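Local coordinates for protein metal-dependent phosphohydrolase, HDOD domain-containing (Geobacter sulfurreducens, PDB 3HC1) that is of unknown function but binds two iron(III) ions in an all-helical HD-type fold and is probably a metal-dependent phosphohydrolase, at residues 191-196 with 216-221; 230-235 with 264-269. One frame throughout, in Å; residues are numbered along the deposited sequence.

Contact 1: residues 191-196 with 216-221. With FE (Fe (III) ion), chain B.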
loop_
_atom_site.group_PDB
_atom_site.type_symbol
_atom_site.label_atom_id
_atom_site.label_comp_id
_atom_site.label_asym_id
_atom_site.label_seq_id
_atom_site.Cartn_x
_atom_site.Cartn_y
_atom_site.Cartn_z
ATOM N N THR A 191 -7.412 2.198 19.737
ATOM C CA THR A 191 -6.278 1.839 18.885
ATOM C C THR A 191 -6.769 2.022 17.458
ATOM O O THR A 191 -7.963 2.202 17.245
ATOM C CB THR A 191 -5.776 0.395 19.142
ATOM O OG1 THR A 191 -4.506 0.219 18.499
ATOM C CG2 THR A 191 -6.752 -0.676 18.615
ATOM N N SER A 192 -5.872 1.973 16.469
ATOM C CA SER A 192 -6.289 2.114 15.076
ATOM C C SER A 192 -5.754 1.000 14.157
ATOM O O SER A 192 -4.984 0.118 14.579
ATOM C CB SER A 192 -5.843 3.486 14.564
ATOM O OG SER A 192 -4.532 3.406 14.001
ATOM N N HIS A 193 -6.132 1.077 12.887
ATOM C CA HIS A 193 -5.616 0.160 11.869
ATOM C C HIS A 193 -4.092 0.244 11.696
ATOM O O HIS A 193 -3.494 -0.717 11.157
ATOM C CB HIS A 193 -6.288 0.357 10.510
ATOM C CG HIS A 193 -5.966 1.665 9.865
ATOM N ND1 HIS A 193 -6.487 2.866 10.315
ATOM C CD2 HIS A 193 -5.128 1.971 8.852
ATOM C CE1 HIS A 193 -6.015 3.844 9.565
ATOM N NE2 HIS A 193 -5.210 3.325 8.655
ATOM N N CYS A 194 -3.477 1.363 12.086
ATOM C CA CYS A 194 -2.010 1.482 12.148
ATOM C C CYS A 194 -1.428 0.449 13.083
ATOM O O CYS A 194 -0.574 -0.333 12.712
ATOM C CB CYS A 194 -1.572 2.853 12.582
ATOM S SG CYS A 194 -2.067 4.179 11.455
ATOM N N GLU A 195 -1.930 0.387 14.298
ATOM C CA GLU A 195 -1.438 -0.578 15.271
ATOM C C GLU A 195 -1.854 -2.011 15.023
ATOM O O GLU A 195 -1.048 -2.950 15.174
ATOM C CB GLU A 195 -1.904 -0.125 16.657
ATOM C CG GLU A 195 -1.284 1.194 17.034
ATOM C CD GLU A 195 -2.117 2.405 16.631
ATOM O OE1 GLU A 195 -3.123 2.299 15.912
ATOM O OE2 GLU A 195 -1.733 3.472 17.057
ATOM N N VAL A 196 -3.122 -2.193 14.628
ATOM C CA VAL A 196 -3.583 -3.489 14.223
ATOM C C VAL A 196 -2.795 -3.978 13.033
ATOM O O VAL A 196 -2.426 -5.140 13.011
ATOM C CB VAL A 196 -5.120 -3.495 13.891
ATOM C CG1 VAL A 196 -5.646 -4.856 13.341
ATOM C CG2 VAL A 196 -5.879 -3.172 15.182
ATOM N N TYR A 216 3.065 4.049 11.043
ATOM C CA TYR A 216 3.343 5.492 11.070
ATOM C C TYR A 216 2.792 6.282 9.896
ATOM O O TYR A 216 3.005 7.500 9.820
ATOM C CB TYR A 216 4.846 5.739 11.155
ATOM C CG TYR A 216 5.560 5.191 12.376
ATOM C CD1 TYR A 216 5.245 5.625 13.666
ATOM C CD2 TYR A 216 6.625 4.307 12.228
ATOM C CE1 TYR A 216 5.963 5.122 14.800
ATOM C CE2 TYR A 216 7.345 3.817 13.326
ATOM C CZ TYR A 216 7.003 4.206 14.591
ATOM O OH TYR A 216 7.753 3.703 15.608
ATOM N N HIS A 217 2.078 5.607 8.994
ATOM C CA HIS A 217 1.679 6.228 7.737
ATOM C C HIS A 217 0.732 7.391 7.846
ATOM O O HIS A 217 0.629 8.152 6.883
ATOM C CB HIS A 217 1.185 5.217 6.718
ATOM C CG HIS A 217 -0.173 4.650 7.012
ATOM N ND1 HIS A 217 -0.361 3.438 7.654
ATOM C CD2 HIS A 217 -1.401 5.077 6.642
ATOM C CE1 HIS A 217 -1.655 3.182 7.723
ATOM N NE2 HIS A 217 -2.307 4.206 7.205
ATOM N N HIS A 218 0.050 7.540 8.993
ATOM C CA HIS A 218 -0.801 8.731 9.241
ATOM C C HIS A 218 -0.084 9.854 9.975
ATOM O O HIS A 218 -0.671 10.896 10.170
ATOM C CB HIS A 218 -2.134 8.353 9.951
ATOM C CG HIS A 218 -3.079 7.605 9.068
ATOM N ND1 HIS A 218 -3.829 8.237 8.098
ATOM C CD2 HIS A 218 -3.399 6.281 8.984
ATOM C CE1 HIS A 218 -4.522 7.332 7.421
ATOM N NE2 HIS A 218 -4.315 6.138 7.953
ATOM N N ASP A 219 1.185 9.675 10.367
ATOM C CA ASP A 219 1.987 10.792 10.859
ATOM C C ASP A 219 3.470 10.527 10.721
ATOM O O ASP A 219 4.091 9.958 11.610
ATOM C CB ASP A 219 1.668 11.126 12.290
ATOM C CG ASP A 219 2.344 12.435 12.758
ATOM O OD1 ASP A 219 2.930 13.222 11.941
ATOM O OD2 ASP A 219 2.275 12.640 13.964
ATOM N N ILE A 220 4.006 10.927 9.580
ATOM C CA ILE A 220 5.432 10.723 9.259
ATOM C C ILE A 220 6.339 11.301 10.351
ATOM O O ILE A 220 7.416 10.783 10.590
ATOM C CB ILE A 220 5.758 11.266 7.858
ATOM C CG1 ILE A 220 7.188 10.887 7.421
ATOM C CG2 ILE A 220 5.539 12.781 7.780
ATOM C CD1 ILE A 220 7.497 9.373 7.509
ATOM N N GLU A 221 5.875 12.344 11.047
ATOM C CA GLU A 221 6.682 13.028 12.034
ATOM C C GLU A 221 6.921 12.195 13.274
ATOM O O GLU A 221 7.863 12.488 14.028
ATOM C CB GLU A 221 6.132 14.440 12.348
ATOM C CG GLU A 221 6.013 15.293 11.038
ATOM C CD GLU A 221 5.732 16.762 11.260
ATOM O OE1 GLU A 221 4.602 17.102 11.642
ATOM O OE2 GLU A 221 6.644 17.573 11.022
HETATM FE FE FE B . -4.441 4.319 6.733
HETATM O O HOH W 1 -3.878 5.263 5.194
#
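In the two-iron site of this HDOD domain protein, His193 at the start of helix 193-203 meets His217 and His218 around a shared iron(III) ion. All three coordinate through NE2: the iron lies 2.3 Å from His193 NE2, and 2.2 Å from both His217 NE2 and His218 NE2. Water 1, its O atom 1.9 Å from the iron, and the carboxylates of Asp153 and Glu249, which also bind the second iron, bring the ligand atoms to six. His193 meets each of the other two imidazoles rim to rim, whereas His217 CD2 lies over the rim of one face of the His218 ring. The His193 and His218 planes stand at 81°, and His193 NE2 comes within 3.0 Å of His218 NE2, an approach between two metal ligands. CG of His193, between the backbone N and the carbonyl carbon (chi1 67°), starts the ring on its way to the iron. Glu185 accepts from ND1 on the far side of that ring, which should fix its rotation. His217 and His218 are the two central residues of a type I turn from Tyr216 to Asp219, closed by Asp219 N donating to Tyr216 O, so consecutive residues deliver two ligands to one metal. One residue after His193, Cys194 points toward the turn: its SG touches the edge of the His218 ring, 3.5 Å from CD2, and approaches the His217 ring obliquely. Ser192 and Glu195 form a capping box at the helix start. Ser192 OG accepts from Cys194 N at 3.0 Å and donates to Glu195 OE1 at 2.6 Å, while Ser192 N reaches the same oxygen from above the carboxylate plane. Two donors thus grip Glu195 OE1, and the other carboxylate oxygen forms a salt bridge with Arg12.

Contact 2: residues 230-235 with 264-269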
loop_
_atom_site.group_PDB
_atom_site.type_symbol
_atom_site.label_atom_id
_atom_site.label_comp_id
_atom_site.label_asym_id
_atom_site.label_seq_id
_atom_site.Cartn_x
_atom_site.Cartn_y
_atom_site.Cartn_z
ATOM N N ILE A 230 10.887 5.424 2.884
ATOM C CA ILE A 230 9.743 4.628 2.459
ATOM C C ILE A 230 8.461 5.082 3.144
ATOM O O ILE A 230 7.462 5.272 2.482
ATOM C CB ILE A 230 9.975 3.091 2.645
ATOM C CG1 ILE A 230 11.149 2.610 1.742
ATOM C CG2 ILE A 230 8.706 2.341 2.285
ATOM C CD1 ILE A 230 11.673 1.206 2.030
ATOM N N VAL A 231 8.499 5.246 4.463
ATOM C CA VAL A 231 7.344 5.638 5.225
ATOM C C VAL A 231 6.873 7.013 4.735
ATOM O O VAL A 231 5.679 7.225 4.511
ATOM C CB VAL A 231 7.600 5.776 6.749
ATOM C CG1 VAL A 231 6.217 5.988 7.441
ATOM C CG2 VAL A 231 8.331 4.566 7.329
ATOM N N ALA A 232 7.829 7.936 4.564
ATOM C CA ALA A 232 7.526 9.271 4.103
ATOM C C ALA A 232 6.810 9.225 2.741
ATOM O O ALA A 232 5.806 9.931 2.551
ATOM C CB ALA A 232 8.809 10.113 4.062
HETATM N N MSE A 233 7.288 8.343 1.836
HETATM C CA MSE A 233 6.702 8.167 0.509
HETATM C C MSE A 233 5.270 7.668 0.551
HETATM O O MSE A 233 4.372 8.175 -0.170
HETATM C CB MSE A 233 7.626 7.264 -0.399
HETATM C CG MSE A 233 8.845 8.125 -0.858
HETATM SE SE MSE A 233 10.175 6.956 -1.559
HETATM C CE MSE A 233 11.593 8.259 -1.250
ATOM N N VAL A 234 5.052 6.677 1.392
ATOM C CA VAL A 234 3.713 6.052 1.508
ATOM C C VAL A 234 2.787 6.993 2.265
ATOM O O VAL A 234 1.593 7.099 1.901
ATOM C CB VAL A 234 3.812 4.665 2.181
ATOM C CG1 VAL A 234 2.376 4.076 2.633
ATOM C CG2 VAL A 234 4.624 3.668 1.284
ATOM N N ALA A 235 3.280 7.678 3.305
ATOM C CA ALA A 235 2.401 8.646 4.008
ATOM C C ALA A 235 1.951 9.717 3.055
ATOM O O ALA A 235 0.766 10.075 3.070
ATOM C CB ALA A 235 3.051 9.328 5.245
ATOM N N HIS A 264 4.066 19.398 2.249
ATOM C CA HIS A 264 3.945 18.192 3.080
ATOM C C HIS A 264 5.282 17.821 3.767
ATOM O O HIS A 264 6.336 17.932 3.148
ATOM C CB HIS A 264 3.465 17.036 2.219
ATOM C CG HIS A 264 2.974 15.836 2.998
ATOM N ND1 HIS A 264 3.828 14.917 3.571
ATOM C CD2 HIS A 264 1.726 15.353 3.190
ATOM C CE1 HIS A 264 3.120 13.957 4.149
ATOM N NE2 HIS A 264 1.839 14.201 3.936
ATOM N N PRO A 265 5.224 17.395 5.041
ATOM C CA PRO A 265 6.456 17.089 5.778
ATOM C C PRO A 265 7.295 15.936 5.223
ATOM O O PRO A 265 8.490 15.835 5.549
ATOM C CB PRO A 265 5.945 16.763 7.196
ATOM C CG PRO A 265 4.500 16.573 7.087
ATOM C CD PRO A 265 4.047 17.387 5.933
ATOM N N SER A 266 6.697 15.084 4.397
ATOM C CA SER A 266 7.426 13.965 3.829
ATOM C C SER A 266 8.584 14.431 2.949
ATOM O O SER A 266 9.572 13.739 2.865
ATOM C CB SER A 266 6.534 13.048 3.012
ATOM O OG SER A 266 5.713 12.267 3.828
ATOM N N TRP A 267 8.445 15.583 2.294
ATOM C CA TRP A 267 9.459 16.041 1.354
ATOM C C TRP A 267 10.773 16.278 2.082
ATOM O O TRP A 267 11.783 15.814 1.626
ATOM C CB TRP A 267 9.029 17.285 0.565
ATOM C CG TRP A 267 7.870 17.060 -0.255
ATOM C CD1 TRP A 267 6.668 17.696 -0.161
ATOM C CD2 TRP A 267 7.727 16.074 -1.281
ATOM N NE1 TRP A 267 5.793 17.182 -1.088
ATOM C CE2 TRP A 267 6.425 16.191 -1.794
ATOM C CE3 TRP A 267 8.608 15.154 -1.875
ATOM C CZ2 TRP A 267 5.955 15.390 -2.857
ATOM C CZ3 TRP A 267 8.149 14.347 -2.890
ATOM C CH2 TRP A 267 6.828 14.459 -3.377
ATOM N N GLY A 268 10.744 16.970 3.230
ATOM C CA GLY A 268 11.908 17.092 4.087
ATOM C C GLY A 268 12.468 15.765 4.611
ATOM O O GLY A 268 13.692 15.587 4.714
ATOM N N VAL A 269 11.597 14.807 4.902
ATOM C CA VAL A 269 12.046 13.520 5.441
ATOM C C VAL A 269 12.813 12.740 4.371
ATOM O O VAL A 269 13.906 12.149 4.644
ATOM C CB VAL A 269 10.851 12.743 6.064
ATOM C CG1 VAL A 269 11.231 11.294 6.420
ATOM C CG2 VAL A 269 10.401 13.510 7.330
HETATM O O HOH W 2 0.638 11.967 5.295
#
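Ser266 reaches across to Ala232 with its hydroxyl, OG donating to the backbone oxygen Ala232 O at 2.7 Å. The torsion that sets OG anti to its own carbonyl carbon, beside the backbone N (chi1 -74°), directs it at helix 229-243. It meets the acceptor well to one side of the C=O direction, at 117°, and somewhat out of the carbonyl plane. Ser266 CB follows it in, 3.2 Å from Ala232 O. An alanine here would lack the OG, and Ala232 O would probably be left without this donor, the two segments losing the one direct hydrogen bond between them. The contact sets the beginning of helix 266-273 against helix 229-243, and small residues are consistent with the close approach, Ala232 CA and Ser266 CA being 4.7 Å apart: Ala232 and Ala235 both point at the partner. One turn further along helix 266-273, Val269 places CG1 anti to its backbone N (chi1 170°), and that methyl packs on Ala232 CB at 3.6 Å. Ala232 CB therefore sits between the Val269 methyl and the Ser266 hydroxyl, with Ala235 CB on the next turn looking at the same hydroxyl from 4.2 Å. Ahead of the helix, His264 caps it with its side chain: ND1 accepts from Ser266 N at 3.0 Å, the N-H lying close to the ring plane, while Pro265 CD covers part of one ring face. The other ring nitrogen, NE2, is 2.9 Å from water 2, whose O atom bonds weakly to Ala235 O, a second and indirect link between the segments. Phe236 packs edge-to-face with the imidazole, and Glu239 makes a weak hydrogen bond to NE2; both belong to helix 229-243.

In the fold
Both segments of contact 1 precede those of contact 2 along the chain, and the centres of the two contacts lie 14 Å apart within one helical chain. They meet directly through segment 216-221: Ile220 CD1 packs on Ala232 N and Val231 CG1, and His217 O lies 3.2 Å from Ala235 CB. Helix 229-243 is the common element. The same alanines of this helix, Ala232 and Ala235, touch segment 216-221 as well as segment 264-269, and further along it bears Asp238, a ligand of the other iron. Contact 2 thus lies in the layer behind the metal site, with the Ala235 side chain about 9 Å from a bound iron.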